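5-ketofructose reductase (Gluconobacter sp., PDB 7COL) probably catalyses the NADPH-dependent reduction of 5-ketofructose to fructose, using a fold of the shikimate dehydrogenase family. Local coordinates at residues L113-T118 against L249-N254; R126-G131 against T152-D157; G214-E219 against K239-T244; T220-V225 against R233-A238. All coordinates share one frame; numbering follows the deposited sequence.

Contact 1: L113-T118 against L249-N254. With NDP (NADPH dihydro-nicotinamide-adenine-dinucleotide phosphate), chain C.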
# COMPACT_ATOMS: atom_id res chain seq x y z
N LEU A 113 -0.58 -25.09 -14.80
CA LEU A 113 -1.45 -25.35 -15.94
C LEU A 113 -1.16 -24.44 -17.13
O LEU A 113 -1.12 -24.91 -18.27
CB LEU A 113 -2.92 -25.28 -15.53
CG LEU A 113 -3.98 -25.74 -16.52
CD1 LEU A 113 -3.88 -27.24 -16.80
CD2 LEU A 113 -5.36 -25.38 -15.99
N ALA A 114 -0.97 -23.14 -16.86
CA ALA A 114 -0.57 -22.20 -17.89
C ALA A 114 0.75 -22.64 -18.56
O ALA A 114 0.84 -22.72 -19.79
CB ALA A 114 -0.46 -20.78 -17.32
N SER A 115 1.75 -22.98 -17.73
CA SER A 115 3.04 -23.49 -18.19
C SER A 115 2.86 -24.77 -19.00
O SER A 115 3.45 -24.88 -20.09
CB SER A 115 4.00 -23.75 -17.02
OG SER A 115 4.48 -22.52 -16.47
N LEU A 116 2.03 -25.69 -18.51
CA LEU A 116 1.76 -26.95 -19.23
C LEU A 116 1.24 -26.66 -20.65
O LEU A 116 1.79 -27.16 -21.65
CB LEU A 116 0.77 -27.84 -18.47
CG LEU A 116 0.44 -29.24 -19.00
CD1 LEU A 116 1.65 -30.17 -19.01
CD2 LEU A 116 -0.69 -29.84 -18.18
N LYS A 117 0.21 -25.82 -20.72
CA LYS A 117 -0.47 -25.49 -21.97
C LYS A 117 0.42 -24.91 -23.08
O LYS A 117 0.04 -24.98 -24.24
CB LYS A 117 -1.66 -24.57 -21.72
CG LYS A 117 -2.90 -25.29 -21.25
CD LYS A 117 -4.05 -24.30 -21.19
CE LYS A 117 -5.32 -24.95 -20.70
NZ LYS A 117 -6.32 -23.87 -20.52
N THR A 118 1.57 -24.33 -22.73
CA THR A 118 2.55 -23.88 -23.74
C THR A 118 3.14 -25.05 -24.54
O THR A 118 3.52 -24.88 -25.70
CB THR A 118 3.71 -23.05 -23.14
OG1 THR A 118 4.51 -23.87 -22.27
CG2 THR A 118 3.20 -21.81 -22.38
N LEU A 249 9.89 -21.73 -11.73
CA LEU A 249 10.02 -20.25 -11.88
C LEU A 249 8.98 -19.73 -12.87
O LEU A 249 8.29 -18.75 -12.58
CB LEU A 249 11.46 -19.83 -12.30
CG LEU A 249 11.89 -18.34 -12.31
CD1 LEU A 249 13.39 -18.21 -12.08
CD2 LEU A 249 11.50 -17.64 -13.60
N GLY A 250 8.85 -20.39 -14.02
CA GLY A 250 7.82 -20.05 -15.02
C GLY A 250 6.40 -20.16 -14.45
O GLY A 250 5.54 -19.33 -14.76
N MET A 251 6.20 -21.17 -13.59
CA MET A 251 4.92 -21.40 -12.90
C MET A 251 4.54 -20.26 -11.96
O MET A 251 3.38 -19.86 -11.90
CB MET A 251 4.96 -22.72 -12.14
CG MET A 251 5.07 -23.92 -13.08
SD MET A 251 5.12 -25.44 -12.15
CE MET A 251 5.74 -26.59 -13.37
N LEU A 252 5.52 -19.74 -11.24
CA LEU A 252 5.31 -18.59 -10.35
C LEU A 252 4.97 -17.32 -11.13
O LEU A 252 4.08 -16.58 -10.73
CB LEU A 252 6.54 -18.35 -9.47
CG LEU A 252 6.39 -18.03 -7.98
CD1 LEU A 252 7.73 -17.55 -7.45
CD2 LEU A 252 5.30 -17.02 -7.64
N VAL A 253 5.68 -17.10 -12.23
CA VAL A 253 5.38 -15.99 -13.14
C VAL A 253 3.93 -16.08 -13.62
O VAL A 253 3.23 -15.07 -13.63
CB VAL A 253 6.36 -15.94 -14.34
CG1 VAL A 253 5.94 -14.89 -15.36
CG2 VAL A 253 7.77 -15.65 -13.86
N ASN A 254 3.50 -17.28 -14.00
CA ASN A 254 2.15 -17.50 -14.49
C ASN A 254 1.08 -17.26 -13.44
O ASN A 254 0.05 -16.66 -13.76
CB ASN A 254 2.01 -18.88 -15.12
CG ASN A 254 2.67 -18.98 -16.48
OD1 ASN A 254 2.79 -17.98 -17.20
ND2 ASN A 254 3.10 -20.18 -16.85
PA NDP C . 3.93 -29.56 1.70
O1A NDP C . 4.79 -29.51 2.94
O2A NDP C . 2.45 -29.30 1.81
O5B NDP C . 4.13 -31.00 1.00
C5B NDP C . 5.44 -31.55 0.83
C4B NDP C . 5.35 -32.82 -0.01
O4B NDP C . 6.66 -33.20 -0.43
C3B NDP C . 4.81 -33.99 0.78
O3B NDP C . 3.97 -34.79 -0.07
C2B NDP C . 6.04 -34.79 1.15
O2B NDP C . 5.77 -36.18 1.37
C1B NDP C . 6.94 -34.55 -0.05
N9A NDP C . 8.37 -34.73 0.28
C8A NDP C . 9.17 -33.80 0.85
N7A NDP C . 10.43 -34.29 1.02
C5A NDP C . 10.43 -35.55 0.54
C6A NDP C . 11.42 -36.64 0.40
N6A NDP C . 12.70 -36.46 0.83
N1A NDP C . 11.03 -37.82 -0.16
C2A NDP C . 9.77 -38.03 -0.59
N3A NDP C . 8.81 -37.07 -0.49
C4A NDP C . 9.07 -35.84 0.05
O3 NDP C . 4.58 -28.59 0.58
PN NDP C . 3.70 -27.91 -0.60
O1N NDP C . 3.00 -26.70 -0.02
O2N NDP C . 2.91 -28.99 -1.29
O5D NDP C . 4.82 -27.35 -1.64
C5D NDP C . 5.82 -28.18 -2.23
C4D NDP C . 6.80 -27.32 -3.03
O4D NDP C . 6.13 -26.69 -4.13
C3D NDP C . 7.41 -26.20 -2.20
O3D NDP C . 8.83 -26.30 -2.33
C2D NDP C . 6.88 -24.89 -2.78
O2D NDP C . 7.90 -23.89 -2.82
C1D NDP C . 6.43 -25.29 -4.19
N1N NDP C . 5.29 -24.54 -4.78
C2N NDP C . 5.52 -23.94 -5.97
C3N NDP C . 4.52 -23.21 -6.64
C7N NDP C . 4.83 -22.54 -7.97
O7N NDP C . 3.99 -21.81 -8.51
N7N NDP C . 6.03 -22.74 -8.54
C4N NDP C . 3.25 -23.14 -6.05
C5N NDP C . 3.02 -23.78 -4.82
C6N NDP C . 4.06 -24.48 -4.21
P2B NDP C . 5.08 -36.68 2.74
O1X NDP C . 3.62 -36.41 2.50
O2X NDP C . 5.42 -38.16 2.81
O3X NDP C . 5.71 -35.83 3.82
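Asn254, on helix 248-264, reaches across to Ala114 and Ser115 on helix 110-119. Its CG stands anti to its own carbonyl carbon (chi1 -75°), which turns the amide toward the other helix. Asn254 CB lies 3.8 Å from Ala114 CB, and CG continues along the same methyl. At the tip, Asn254 ND2 comes 3.6 Å from Ala114 CB and 2.7 Å from Ser115 OG. Asn254 ND2 is also 3.2 Å from Ser115 N, where two donors face each other without a bond. Gly111 O, one turn before Ser115 in helix 110-119, accepts weak hydrogen bonds from both ND2 and Ser115 OG. Replacing Asn254 with an alanine would probably take one of these weak donors from Gly111 O and open a gap beside the Ala114 methyl. Ser115 OG also faces the first turns of helix 248-264, 3.6 Å from Met251 N and 3.7 Å from Met251 CG. This is helix-helix packing beside the nicotinamide end of NADPH, whose carboxamide Met251 CB borders; the short axis segments approach to 8.8 Å at 115°. Leu116 and Met251 both pack on strand 221-224, at Val221 and Ala223, while Val253 lies against helix 270-281.

Contact 2: R126-G131 against T152-D157. With NDP (NADPH dihydro-nicotinamide-adenine-dinucleotide phosphate), chain C.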
# COMPACT_ATOMS: atom_id res chain seq x y z
N ARG A 126 -2.97 -38.66 -19.26
CA ARG A 126 -2.67 -39.44 -18.06
C ARG A 126 -1.49 -38.79 -17.35
O ARG A 126 -0.46 -38.50 -17.99
CB ARG A 126 -2.36 -40.89 -18.43
CG ARG A 126 -3.37 -41.55 -19.36
CD ARG A 126 -3.14 -43.06 -19.48
NE ARG A 126 -3.16 -43.76 -18.19
CZ ARG A 126 -4.25 -44.30 -17.63
NH1 ARG A 126 -5.43 -44.20 -18.21
NH2 ARG A 126 -4.16 -44.92 -16.46
N VAL A 127 -1.64 -38.54 -16.05
CA VAL A 127 -0.72 -37.69 -15.29
C VAL A 127 -0.25 -38.38 -14.02
O VAL A 127 -1.04 -39.03 -13.35
CB VAL A 127 -1.36 -36.31 -14.93
CG1 VAL A 127 -0.34 -35.37 -14.34
CG2 VAL A 127 -2.01 -35.65 -16.12
N VAL A 128 1.03 -38.23 -13.70
CA VAL A 128 1.58 -38.63 -12.39
C VAL A 128 2.11 -37.40 -11.66
O VAL A 128 2.82 -36.58 -12.24
CB VAL A 128 2.66 -39.75 -12.49
CG1 VAL A 128 3.28 -40.06 -11.13
CG2 VAL A 128 2.07 -41.03 -13.07
N ILE A 129 1.73 -37.27 -10.39
CA ILE A 129 2.20 -36.21 -9.51
C ILE A 129 2.96 -36.86 -8.37
O ILE A 129 2.44 -37.77 -7.71
CB ILE A 129 1.05 -35.36 -8.92
CG1 ILE A 129 0.23 -34.68 -10.02
CG2 ILE A 129 1.59 -34.33 -7.93
CD1 ILE A 129 -1.12 -34.17 -9.56
N LEU A 130 4.19 -36.41 -8.15
CA LEU A 130 4.97 -36.83 -7.01
C LEU A 130 4.71 -35.88 -5.85
O LEU A 130 4.94 -34.68 -5.97
CB LEU A 130 6.47 -36.88 -7.37
CG LEU A 130 6.89 -37.68 -8.61
CD1 LEU A 130 8.33 -37.36 -9.01
CD2 LEU A 130 6.66 -39.19 -8.44
N GLY A 131 4.21 -36.42 -4.74
CA GLY A 131 3.89 -35.65 -3.55
C GLY A 131 2.39 -35.60 -3.34
O GLY A 131 1.62 -35.83 -4.27
N THR A 152 -2.49 -39.91 -11.21
CA THR A 152 -1.88 -40.75 -10.18
C THR A 152 -1.04 -39.92 -9.20
O THR A 152 -0.16 -39.17 -9.61
CB THR A 152 -1.08 -41.91 -10.81
OG1 THR A 152 -1.97 -42.67 -11.64
CG2 THR A 152 -0.50 -42.81 -9.75
N ILE A 153 -1.33 -40.07 -7.91
CA ILE A 153 -0.65 -39.32 -6.85
C ILE A 153 0.30 -40.28 -6.14
O ILE A 153 -0.14 -41.30 -5.60
CB ILE A 153 -1.64 -38.70 -5.82
CG1 ILE A 153 -2.69 -37.81 -6.49
CG2 ILE A 153 -0.90 -37.88 -4.76
CD1 ILE A 153 -4.01 -38.52 -6.76
N VAL A 154 1.59 -39.96 -6.16
CA VAL A 154 2.61 -40.83 -5.56
C VAL A 154 3.20 -40.14 -4.34
O VAL A 154 3.69 -39.01 -4.43
CB VAL A 154 3.69 -41.24 -6.58
CG1 VAL A 154 4.61 -42.32 -6.00
CG2 VAL A 154 3.05 -41.73 -7.88
N ASN A 155 3.11 -40.82 -3.20
CA ASN A 155 3.56 -40.25 -1.93
C ASN A 155 4.15 -41.30 -1.02
O ASN A 155 3.74 -42.46 -1.03
CB ASN A 155 2.43 -39.53 -1.23
CG ASN A 155 2.92 -38.44 -0.30
OD1 ASN A 155 3.64 -37.53 -0.71
ND2 ASN A 155 2.50 -38.50 0.97
N ARG A 156 5.15 -40.87 -0.26
CA ARG A 156 5.79 -41.67 0.79
C ARG A 156 4.75 -42.12 1.81
O ARG A 156 4.63 -43.32 2.10
CB ARG A 156 6.94 -40.86 1.42
CG ARG A 156 7.56 -41.39 2.70
CD ARG A 156 7.87 -40.22 3.63
NE ARG A 156 9.11 -39.53 3.27
CZ ARG A 156 9.30 -38.21 3.33
NH1 ARG A 156 8.34 -37.38 3.70
NH2 ARG A 156 10.48 -37.72 3.00
N ASP A 157 3.97 -41.16 2.32
CA ASP A 157 2.78 -41.44 3.15
C ASP A 157 1.58 -41.69 2.22
O ASP A 157 0.91 -40.75 1.81
CB ASP A 157 2.53 -40.28 4.12
CG ASP A 157 1.29 -40.48 5.03
OD1 ASP A 157 0.64 -41.55 5.02
OD2 ASP A 157 0.99 -39.55 5.79
PA NDP C . 3.93 -29.56 1.70
O1A NDP C . 4.79 -29.51 2.94
O2A NDP C . 2.45 -29.30 1.81
O5B NDP C . 4.13 -31.00 1.00
C5B NDP C . 5.44 -31.55 0.83
C4B NDP C . 5.35 -32.82 -0.01
O4B NDP C . 6.66 -33.20 -0.43
C3B NDP C . 4.81 -33.99 0.78
O3B NDP C . 3.97 -34.79 -0.07
C2B NDP C . 6.04 -34.79 1.15
O2B NDP C . 5.77 -36.18 1.37
C1B NDP C . 6.94 -34.55 -0.05
N9A NDP C . 8.37 -34.73 0.28
C8A NDP C . 9.17 -33.80 0.85
N7A NDP C . 10.43 -34.29 1.02
C5A NDP C . 10.43 -35.55 0.54
C6A NDP C . 11.42 -36.64 0.40
N6A NDP C . 12.70 -36.46 0.83
N1A NDP C . 11.03 -37.82 -0.16
C2A NDP C . 9.77 -38.03 -0.59
N3A NDP C . 8.81 -37.07 -0.49
C4A NDP C . 9.07 -35.84 0.05
O3 NDP C . 4.58 -28.59 0.58
PN NDP C . 3.70 -27.91 -0.60
O1N NDP C . 3.00 -26.70 -0.02
O2N NDP C . 2.91 -28.99 -1.29
O5D NDP C . 4.82 -27.35 -1.64
C5D NDP C . 5.82 -28.18 -2.23
C4D NDP C . 6.80 -27.32 -3.03
O4D NDP C . 6.13 -26.69 -4.13
C3D NDP C . 7.41 -26.20 -2.20
O3D NDP C . 8.83 -26.30 -2.33
C2D NDP C . 6.88 -24.89 -2.78
O2D NDP C . 7.90 -23.89 -2.82
C1D NDP C . 6.43 -25.29 -4.19
N1N NDP C . 5.29 -24.54 -4.78
C2N NDP C . 5.52 -23.94 -5.97
C3N NDP C . 4.52 -23.21 -6.64
C7N NDP C . 4.83 -22.54 -7.97
O7N NDP C . 3.99 -21.81 -8.51
N7N NDP C . 6.03 -22.74 -8.54
C4N NDP C . 3.25 -23.14 -6.05
C5N NDP C . 3.02 -23.78 -4.82
C6N NDP C . 4.06 -24.48 -4.21
P2B NDP C . 5.08 -36.68 2.74
O1X NDP C . 3.62 -36.41 2.50
O2X NDP C . 5.42 -38.16 2.81
O3X NDP C . 5.71 -35.83 3.82
O HOH W 1 -2.05 -41.40 -14.57
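The Asn155 carboxamide meets Gly131 and NADPH together: Asn155 OD1 sits 3.4 Å from Gly131 CA and accepts from NADPH O3B, a ribose hydroxyl, 2.8 Å from Asn155 OD1. Asn155 ND2 donates to phosphate O1X at 2.8 Å and to Asp157 O at 2.9 Å. Asp157 O lies in the amide plane, although ND2 stands 39° out of the carbonyl plane of Asp157. With CG anti to the backbone N (chi1 -154°), the amide is carried to the ribose and 2'-phosphate, and these bonds fix its rotation. The Arg156 guanidinium has adenine atom C2A over one face, offset toward the rim, and Arg156 NH1 is 3.1 Å from phosphate O3X, consistent with a preference for NADP over NAD. A leucine in place of Asn155 would probably leave O3B and the 2'-phosphate without these mates and the coenzyme less firmly seated. The segments are neighbouring parallel strands of a Rossmann beta-alpha-beta unit, strand 126-130, helix 134-145, strand 150-155, and Gly131 begins what is probably its glycine-rich turn. Four backbone hydrogen bonds run from Thr152 N to Val127 O, Ile129 N to Thr152 O, Val154 N to Ile129 O and Gly131 N to Val154 O. On one face Val128 CG1 meets Val154 CG2 at 3.7 Å, with Leu130 alongside Val154. On the other, Ile129 packs on helix 134-145 and Ile153 on helix 158-171; Ile153 CG2 also abuts the buried Gly131 O, at 3.3 Å.

Contact 3: G214-E219 against K239-T244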
# COMPACT_ATOMS: atom_id res chain seq x y z
N GLY A 214 15.00 -43.72 -16.47
CA GLY A 214 14.89 -44.56 -17.67
C GLY A 214 13.48 -44.96 -18.04
O GLY A 214 13.23 -45.35 -19.18
N SER A 215 12.55 -44.86 -17.10
CA SER A 215 11.13 -45.13 -17.37
C SER A 215 10.46 -44.04 -18.23
O SER A 215 9.43 -44.31 -18.84
CB SER A 215 10.35 -45.41 -16.07
OG SER A 215 10.17 -44.23 -15.29
N LEU A 216 11.03 -42.84 -18.30
CA LEU A 216 10.43 -41.77 -19.10
C LEU A 216 10.73 -41.92 -20.58
O LEU A 216 11.80 -42.41 -20.96
CB LEU A 216 10.89 -40.37 -18.63
CG LEU A 216 11.30 -40.02 -17.21
CD1 LEU A 216 11.77 -38.56 -17.15
CD2 LEU A 216 10.22 -40.29 -16.17
N THR A 217 9.79 -41.50 -21.42
CA THR A 217 9.99 -41.43 -22.87
C THR A 217 10.40 -40.01 -23.21
O THR A 217 10.14 -39.08 -22.45
CB THR A 217 8.70 -41.81 -23.65
OG1 THR A 217 7.76 -40.71 -23.64
CG2 THR A 217 8.04 -43.05 -23.06
N LYS A 218 11.05 -39.85 -24.37
CA LYS A 218 11.38 -38.53 -24.92
C LYS A 218 10.15 -37.62 -25.01
O LYS A 218 10.27 -36.40 -24.94
CB LYS A 218 12.01 -38.66 -26.31
CG LYS A 218 13.36 -39.33 -26.35
CD LYS A 218 13.73 -39.72 -27.77
CE LYS A 218 14.54 -38.63 -28.46
NZ LYS A 218 16.00 -38.72 -28.16
N GLU A 219 8.97 -38.23 -25.15
CA GLU A 219 7.69 -37.52 -25.32
C GLU A 219 7.00 -37.17 -24.00
O GLU A 219 6.07 -36.36 -24.01
CB GLU A 219 6.73 -38.31 -26.24
CG GLU A 219 7.26 -38.69 -27.62
CD GLU A 219 8.01 -37.57 -28.32
OE1 GLU A 219 7.38 -36.54 -28.65
OE2 GLU A 219 9.24 -37.71 -28.53
N LYS A 239 15.79 -33.34 -19.14
CA LYS A 239 16.27 -32.65 -20.35
C LYS A 239 17.40 -33.40 -21.07
O LYS A 239 17.41 -33.49 -22.30
CB LYS A 239 16.72 -31.21 -20.04
N ALA A 240 18.35 -33.94 -20.28
CA ALA A 240 19.45 -34.78 -20.80
C ALA A 240 18.97 -36.00 -21.60
O ALA A 240 19.63 -36.40 -22.56
CB ALA A 240 20.37 -35.23 -19.66
N LEU A 241 17.83 -36.55 -21.20
CA LEU A 241 17.15 -37.65 -21.91
C LEU A 241 16.43 -37.20 -23.19
O LEU A 241 16.10 -38.03 -24.05
CB LEU A 241 16.17 -38.37 -20.97
CG LEU A 241 16.72 -39.07 -19.71
CD1 LEU A 241 15.62 -39.34 -18.69
CD2 LEU A 241 17.48 -40.35 -20.04
N GLY A 242 16.19 -35.90 -23.30
CA GLY A 242 15.48 -35.33 -24.43
C GLY A 242 14.06 -34.89 -24.15
O GLY A 242 13.34 -34.53 -25.08
N CYS A 243 13.64 -34.94 -22.88
CA CYS A 243 12.28 -34.56 -22.49
C CYS A 243 12.07 -33.05 -22.51
O CYS A 243 12.96 -32.28 -22.13
CB CYS A 243 11.94 -35.07 -21.07
SG CYS A 243 12.03 -36.86 -20.85
N THR A 244 10.89 -32.66 -22.95
CA THR A 244 10.41 -31.30 -22.79
C THR A 244 10.12 -31.08 -21.31
O THR A 244 9.43 -31.88 -20.68
CB THR A 244 9.17 -31.06 -23.67
OG1 THR A 244 9.53 -31.31 -25.03
CG2 THR A 244 8.65 -29.62 -23.53
O HOH W 2 8.95 -34.35 -23.81
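A Schellman motif ends helix 233-241 at Gly242, and the residues around it, Leu241 to Thr244, pack on the loop that leads into strand 221-224, part of the last beta-alpha-beta unit of the Rossmann domain. Gly242 has a positive phi (106°), and Gly242 N bonds back to Lys239 O at 2.9 Å, while Cys243 N probably bonds to Ala238 O. Leu216 heads the apolar side of the contact: Leu216 CD1 meets Leu241 CD1 at 4.2 Å and Cys243 SG at 4.1 Å. The thiol of Cys243 is anti to its own carbonyl carbon (chi1 -60°), which carries SG across to the loop, 3.3 Å from Thr217 O. Leu216 and Cys243 also touch Val222 of strand 221-224, and the contact is otherwise largely exposed. Lys218 starts alongside the helix end with CG 3.8 Å from Leu241 O, then bends at its third and fourth torsions, so that Lys218 NZ curls back to 4.2 Å from the same Leu241 O. Thr217 OG1 pairs with Thr220 OG1 and accepts a weak bond from Glu219 N. No direct hydrogen bond joins the two segments; instead one water lies 2.7 Å from Lys218 O, to which it probably donates, and accepts from Thr244 N at 2.7 Å.

Contact 4: T220-V225 against R233-A238. With NDP (NADPH dihydro-nicotinamide-adenine-dinucleotide phosphate), chain C.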
# COMPACT_ATOMS: atom_id res chain seq x y z
N THR A 220 7.43 -37.78 -22.89
CA THR A 220 6.91 -37.46 -21.55
C THR A 220 7.24 -36.00 -21.20
O THR A 220 8.40 -35.60 -21.26
CB THR A 220 7.52 -38.38 -20.48
OG1 THR A 220 7.51 -39.74 -20.93
CG2 THR A 220 6.74 -38.26 -19.13
N VAL A 221 6.21 -35.22 -20.87
CA VAL A 221 6.41 -33.85 -20.40
C VAL A 221 6.72 -33.90 -18.90
O VAL A 221 5.97 -34.50 -18.12
CB VAL A 221 5.19 -32.94 -20.70
CG1 VAL A 221 5.36 -31.56 -20.07
CG2 VAL A 221 4.99 -32.78 -22.21
N VAL A 222 7.86 -33.31 -18.52
CA VAL A 222 8.35 -33.40 -17.15
C VAL A 222 8.36 -32.00 -16.54
O VAL A 222 8.96 -31.09 -17.10
CB VAL A 222 9.73 -34.10 -17.07
CG1 VAL A 222 10.22 -34.20 -15.63
CG2 VAL A 222 9.64 -35.51 -17.65
N ALA A 223 7.67 -31.84 -15.41
CA ALA A 223 7.44 -30.53 -14.78
C ALA A 223 7.84 -30.55 -13.31
O ALA A 223 7.75 -31.59 -12.65
CB ALA A 223 5.97 -30.13 -14.91
N ASP A 224 8.24 -29.39 -12.79
CA ASP A 224 8.72 -29.31 -11.44
C ASP A 224 8.25 -28.00 -10.81
O ASP A 224 8.41 -26.93 -11.40
CB ASP A 224 10.25 -29.37 -11.45
CG ASP A 224 10.82 -29.77 -10.11
OD1 ASP A 224 10.26 -29.35 -9.07
OD2 ASP A 224 11.83 -30.51 -10.09
N VAL A 225 7.69 -28.11 -9.61
CA VAL A 225 7.13 -26.95 -8.91
C VAL A 225 8.18 -26.02 -8.35
O VAL A 225 7.89 -24.83 -8.15
CB VAL A 225 6.09 -27.35 -7.82
CG1 VAL A 225 4.90 -28.02 -8.46
CG2 VAL A 225 6.70 -28.24 -6.74
N ARG A 233 17.86 -30.84 -10.31
CA ARG A 233 18.50 -32.07 -10.78
C ARG A 233 17.53 -32.90 -11.63
O ARG A 233 17.90 -33.39 -12.71
CB ARG A 233 19.01 -32.89 -9.57
CG ARG A 233 19.81 -34.17 -9.87
CD ARG A 233 21.09 -33.93 -10.67
NE ARG A 233 21.89 -32.83 -10.11
CZ ARG A 233 22.73 -32.07 -10.81
NH1 ARG A 233 22.91 -32.28 -12.11
NH2 ARG A 233 23.40 -31.09 -10.20
N PHE A 234 16.29 -33.03 -11.14
CA PHE A 234 15.17 -33.69 -11.82
C PHE A 234 14.98 -33.20 -13.26
O PHE A 234 14.96 -34.02 -14.17
CB PHE A 234 13.90 -33.48 -10.99
CG PHE A 234 12.71 -34.27 -11.46
CD1 PHE A 234 12.77 -35.66 -11.60
CD2 PHE A 234 11.49 -33.62 -11.69
CE1 PHE A 234 11.65 -36.38 -12.00
CE2 PHE A 234 10.37 -34.33 -12.09
CZ PHE A 234 10.45 -35.71 -12.24
N LEU A 235 14.88 -31.89 -13.46
CA LEU A 235 14.71 -31.32 -14.80
C LEU A 235 15.96 -31.33 -15.67
O LEU A 235 15.86 -31.37 -16.90
CB LEU A 235 14.14 -29.89 -14.74
CG LEU A 235 12.71 -29.65 -14.26
CD1 LEU A 235 12.32 -28.19 -14.49
CD2 LEU A 235 11.69 -30.57 -14.92
N LYS A 236 17.13 -31.24 -15.04
CA LYS A 236 18.40 -31.35 -15.77
C LYS A 236 18.55 -32.78 -16.31
O LYS A 236 18.92 -32.98 -17.47
CB LYS A 236 19.59 -30.94 -14.90
CG LYS A 236 19.59 -29.45 -14.53
CD LYS A 236 20.96 -28.94 -14.08
CE LYS A 236 21.33 -29.30 -12.65
NZ LYS A 236 22.60 -28.62 -12.29
N ASP A 237 18.21 -33.76 -15.48
CA ASP A 237 18.24 -35.18 -15.90
C ASP A 237 17.21 -35.52 -16.98
O ASP A 237 17.56 -36.16 -17.96
CB ASP A 237 18.10 -36.11 -14.70
CG ASP A 237 19.34 -36.13 -13.82
OD1 ASP A 237 20.45 -35.79 -14.29
OD2 ASP A 237 19.21 -36.51 -12.64
N ALA A 238 15.96 -35.09 -16.80
CA ALA A 238 14.92 -35.23 -17.82
C ALA A 238 15.28 -34.58 -19.18
O ALA A 238 15.10 -35.20 -20.23
CB ALA A 238 13.59 -34.70 -17.30
PA NDP C . 3.93 -29.56 1.70
O1A NDP C . 4.79 -29.51 2.94
O2A NDP C . 2.45 -29.30 1.81
O5B NDP C . 4.13 -31.00 1.00
C5B NDP C . 5.44 -31.55 0.83
C4B NDP C . 5.35 -32.82 -0.01
O4B NDP C . 6.66 -33.20 -0.43
C3B NDP C . 4.81 -33.99 0.78
O3B NDP C . 3.97 -34.79 -0.07
C2B NDP C . 6.04 -34.79 1.15
O2B NDP C . 5.77 -36.18 1.37
C1B NDP C . 6.94 -34.55 -0.05
N9A NDP C . 8.37 -34.73 0.28
C8A NDP C . 9.17 -33.80 0.85
N7A NDP C . 10.43 -34.29 1.02
C5A NDP C . 10.43 -35.55 0.54
C6A NDP C . 11.42 -36.64 0.40
N6A NDP C . 12.70 -36.46 0.83
N1A NDP C . 11.03 -37.82 -0.16
C2A NDP C . 9.77 -38.03 -0.59
N3A NDP C . 8.81 -37.07 -0.49
C4A NDP C . 9.07 -35.84 0.05
O3 NDP C . 4.58 -28.59 0.58
PN NDP C . 3.70 -27.91 -0.60
O1N NDP C . 3.00 -26.70 -0.02
O2N NDP C . 2.91 -28.99 -1.29
O5D NDP C . 4.82 -27.35 -1.64
C5D NDP C . 5.82 -28.18 -2.23
C4D NDP C . 6.80 -27.32 -3.03
O4D NDP C . 6.13 -26.69 -4.13
C3D NDP C . 7.41 -26.20 -2.20
O3D NDP C . 8.83 -26.30 -2.33
C2D NDP C . 6.88 -24.89 -2.78
O2D NDP C . 7.90 -23.89 -2.82
C1D NDP C . 6.43 -25.29 -4.19
N1N NDP C . 5.29 -24.54 -4.78
C2N NDP C . 5.52 -23.94 -5.97
C3N NDP C . 4.52 -23.21 -6.64
C7N NDP C . 4.83 -22.54 -7.97
O7N NDP C . 3.99 -21.81 -8.51
N7N NDP C . 6.03 -22.74 -8.54
C4N NDP C . 3.25 -23.14 -6.05
C5N NDP C . 3.02 -23.78 -4.82
C6N NDP C . 4.06 -24.48 -4.21
P2B NDP C . 5.08 -36.68 2.74
O1X NDP C . 3.62 -36.41 2.50
O2X NDP C . 5.42 -38.16 2.81
O3X NDP C . 5.71 -35.83 3.82
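The buried carboxylate of Asp224, set against Phe234, is gripped at both oxygens: OD1 accepts from Asn196 ND2 and Ile226 N, and OD2 is hydrogen-bonded to Thr232 OG1. Asp224 OD2 also lies at the edge of the Phe234 ring, 3.5 Å from Phe234 CD2, with carboxylate and ring planes 75° apart. Ala223 O stands in the ring plane at the same edge, 3.8 Å from Phe234 CE2, so two oxygens face the slightly positive C-H rim. With chi1 at -171°, Phe234 CG is turned away from its own N and the ring reaches across to the strand, where Val222 CG1 approaches it obliquely, 3.5 Å from Phe234 CE2. Strand 221-224 and helix 233-241 are the first two elements of a beta-alpha-beta unit completed by strand 245-246; their short segments run nearly antiparallel, at 162°. Farther along the helix, Ala238 CB closes on Val222 CG1 at 3.8 Å. Leu235 swings its end back to the strand, with CD2 3.5 Å from Val222 O and CG 3.7 Å from Asp224 CB. On the opposite face of the strand, Ala223 packs on Phe112 of helix 110-119. Just past the strand end, Val225 O accepts the nicotinamide carboxamide N7N of NADPH at 2.8 Å.

From the N terminus, the substrate-binding domain comes first; helix 110-119 then opens contact 1, whose partner at 249-254 is not reached until most of the Rossmann domain has been built. Contact 2 closes early within that span, pairing strands 126-130 and 150-155. Contact 3 follows in series, still within contact 1, running from 214-219 to 239-244, and itself encloses contact 4, which packs strand 221-224 on helix 233-241. No two loops cross. Contacts 3 and 4 share that helix and meet through Val222, contact 2 touches contact 4 through Leu130 and Phe234, and contact 1 touches contact 4 through Met251 and Asp224. Contacts 1, 2 and 4 border NADPH.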